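Local coordinates for protein putative zinc protease (Bordetella pertussis, PDB 3IH6) that probably acts as a zinc-dependent metalloendopeptidase of the M16 family, the chain here being one fragment of the longer protein, at residues Ala36-Val42 and Gln161-Val165. Sequence-based numbering, arbitrary orientation.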
loop_
_atom_site.group_PDB
_atom_site.type_symbol
_atom_site.label_atom_id
_atom_site.label_comp_id
_atom_site.label_asym_id
_atom_site.label_seq_id
_atom_site.Cartn_x
_atom_site.Cartn_y
_atom_site.Cartn_z
ATOM N N ALA E 36 15.636 4.176 -23.920
ATOM C CA ALA E 36 14.211 4.059 -23.546
ATOM C C ALA E 36 13.278 4.536 -24.663
ATOM O O ALA E 36 12.120 4.118 -24.726
ATOM C CB ALA E 36 13.915 4.837 -22.238
ATOM N N GLY E 37 13.795 5.416 -25.530
ATOM C CA GLY E 37 13.060 5.894 -26.696
ATOM C C GLY E 37 13.024 4.927 -27.879
ATOM O O GLY E 37 12.251 5.127 -28.846
ATOM N N SER E 38 13.862 3.900 -27.826
ATOM C CA SER E 38 13.934 2.898 -28.889
ATOM C C SER E 38 12.771 1.891 -28.778
ATOM O O SER E 38 12.436 1.475 -27.664
ATOM C CB SER E 38 15.262 2.153 -28.759
ATOM O OG SER E 38 15.279 0.944 -29.497
ATOM N N PRO E 39 12.147 1.498 -29.925
ATOM C CA PRO E 39 11.222 0.340 -30.044
ATOM C C PRO E 39 11.678 -0.891 -29.227
ATOM O O PRO E 39 10.902 -1.466 -28.430
ATOM C CB PRO E 39 11.272 0.010 -31.557
ATOM C CG PRO E 39 12.027 1.144 -32.201
ATOM C CD PRO E 39 12.225 2.230 -31.197
ATOM N N ASP E 40 12.949 -1.244 -29.372
ATOM C CA ASP E 40 13.564 -2.366 -28.633
ATOM C C ASP E 40 13.426 -2.343 -27.120
ATOM O O ASP E 40 13.444 -3.391 -26.453
ATOM C CB ASP E 40 15.036 -2.483 -29.038
ATOM C CG ASP E 40 15.171 -2.818 -30.507
ATOM O OD1 ASP E 40 14.199 -3.416 -31.009
ATOM O OD2 ASP E 40 16.184 -2.449 -31.156
ATOM N N PHE E 41 13.288 -1.164 -26.554
ATOM C CA PHE E 41 13.307 -1.097 -25.097
ATOM C C PHE E 41 12.179 -1.938 -24.530
ATOM O O PHE E 41 12.417 -2.781 -23.656
ATOM C CB PHE E 41 13.272 0.351 -24.591
ATOM C CG PHE E 41 13.313 0.479 -23.089
ATOM C CD1 PHE E 41 14.515 0.769 -22.443
ATOM C CD2 PHE E 41 12.153 0.336 -22.326
ATOM C CE1 PHE E 41 14.579 0.904 -21.081
ATOM C CE2 PHE E 41 12.194 0.491 -20.948
ATOM C CZ PHE E 41 13.414 0.795 -20.321
ATOM N N VAL E 42 10.952 -1.725 -24.988
ATOM C CA VAL E 42 9.876 -2.541 -24.436
ATOM C C VAL E 42 9.997 -3.998 -24.795
ATOM O O VAL E 42 9.567 -4.863 -23.994
ATOM C CB VAL E 42 8.447 -2.028 -24.684
ATOM C CG1 VAL E 42 8.308 -0.647 -24.138
ATOM C CG2 VAL E 42 8.086 -2.080 -26.116
ATOM N N GLN E 161 5.205 4.008 -24.367
ATOM C CA GLN E 161 5.653 2.664 -23.993
ATOM C C GLN E 161 4.425 1.763 -23.927
ATOM O O GLN E 161 4.438 0.654 -24.457
ATOM C CB GLN E 161 6.454 2.619 -22.660
ATOM C CG GLN E 161 7.838 3.357 -22.577
ATOM C CD GLN E 161 8.864 2.981 -23.653
ATOM O OE1 GLN E 161 8.511 2.647 -24.777
ATOM N NE2 GLN E 161 10.165 3.074 -23.306
ATOM N N ARG E 162 3.348 2.267 -23.324
ATOM C CA ARG E 162 2.068 1.560 -23.288
ATOM C C ARG E 162 1.588 1.199 -24.690
ATOM O O ARG E 162 1.177 0.053 -24.931
ATOM C CB ARG E 162 1.002 2.411 -22.572
ATOM C CG ARG E 162 -0.208 1.632 -22.074
ATOM C CD ARG E 162 -1.327 1.623 -23.072
ATOM N NE ARG E 162 -1.880 2.960 -23.193
ATOM C CZ ARG E 162 -3.166 3.254 -23.057
ATOM N NH1 ARG E 162 -3.565 4.519 -23.174
ATOM N NH2 ARG E 162 -4.047 2.287 -22.833
ATOM N N ASP E 163 1.640 2.169 -25.612
ATOM C CA ASP E 163 1.141 1.935 -26.964
ATOM C C ASP E 163 1.970 0.896 -27.691
ATOM O O ASP E 163 1.422 0.016 -28.352
ATOM C CB ASP E 163 1.033 3.228 -27.787
ATOM C CG ASP E 163 -0.171 4.083 -27.373
ATOM O OD1 ASP E 163 -1.203 3.512 -26.928
ATOM O OD2 ASP E 163 -0.064 5.325 -27.475
ATOM N N ARG E 164 3.284 0.993 -27.529
ATOM C CA ARG E 164 4.239 0.044 -28.116
ATOM C C ARG E 164 4.036 -1.364 -27.568
ATOM O O ARG E 164 4.191 -2.326 -28.276
ATOM C CB ARG E 164 5.651 0.489 -27.798
ATOM C CG ARG E 164 6.115 1.677 -28.621
ATOM C CD ARG E 164 7.401 2.245 -28.066
ATOM N NE ARG E 164 7.995 3.154 -29.053
ATOM C CZ ARG E 164 9.048 3.945 -28.852
ATOM N NH1 ARG E 164 9.676 3.986 -27.677
ATOM N NH2 ARG E 164 9.461 4.715 -29.836
ATOM N N VAL E 165 3.678 -1.468 -26.291
ATOM C CA VAL E 165 3.438 -2.785 -25.689
ATOM C C VAL E 165 2.144 -3.396 -26.215
ATOM O O VAL E 165 2.125 -4.563 -26.604
ATOM C CB VAL E 165 3.451 -2.722 -24.138
ATOM C CG1 VAL E 165 2.741 -3.956 -23.509
ATOM C CG2 VAL E 165 4.865 -2.581 -23.643
HETATM O O HOH W 1 10.196 1.138 -26.349
#
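The guanidinium of R164 reaches across to the backbone of the loop 36-38 that leads into helix 39-52: NH2 donates to G37 O at 3.0 Å, and NH1 adds a weak hydrogen bond to G37 O, also 3.0 Å. One carbonyl thus takes both terminal nitrogens, lying near the guanidinium plane, while P39 CD sits over one face, 4.0 Å from R164 NH2. One helical turn earlier, Q161 NE2 approaches A36 O at 2.6 Å, close but poorly angled and so a weak bond; Q161 OE1 weakly accepts from R164 NH1 at 3.4 Å. Water 1 sits between the backbone of 38-42 and the side chains of Q161 and R164. It lies in donating range of S38 O (2.6 Å) and Q161 OE1 (2.8 Å), and accepts from V42 N at 3.3 Å, an amide in the first turn of helix 39-52, and weakly from R164 NH1 at 3.2 Å. S38 is the N-cap of that helix, its OG weakly accepting from D40 N at 3.2 Å. In this alpha+beta domain of the M16 family, the loop follows strand 26-32 of the antiparallel sheet, so side chains of helix 157-167 hold the carbonyls just ahead of the helix start. Behind the polar layer V42 points toward helix 157-167: its CB lies 3.8 Å from V165 CG2, its CG2 3.9 Å from R164 CB, and its CG1 3.4 Å from Q161 OE1. The F41 ring brings CD2 to 3.5 Å from Q161 NE2, at an oblique angle. Farther out, W128 of helix 118-136 packs against both Q161 and V165, and D40 forms a salt bridge with R175 of helix 170-180.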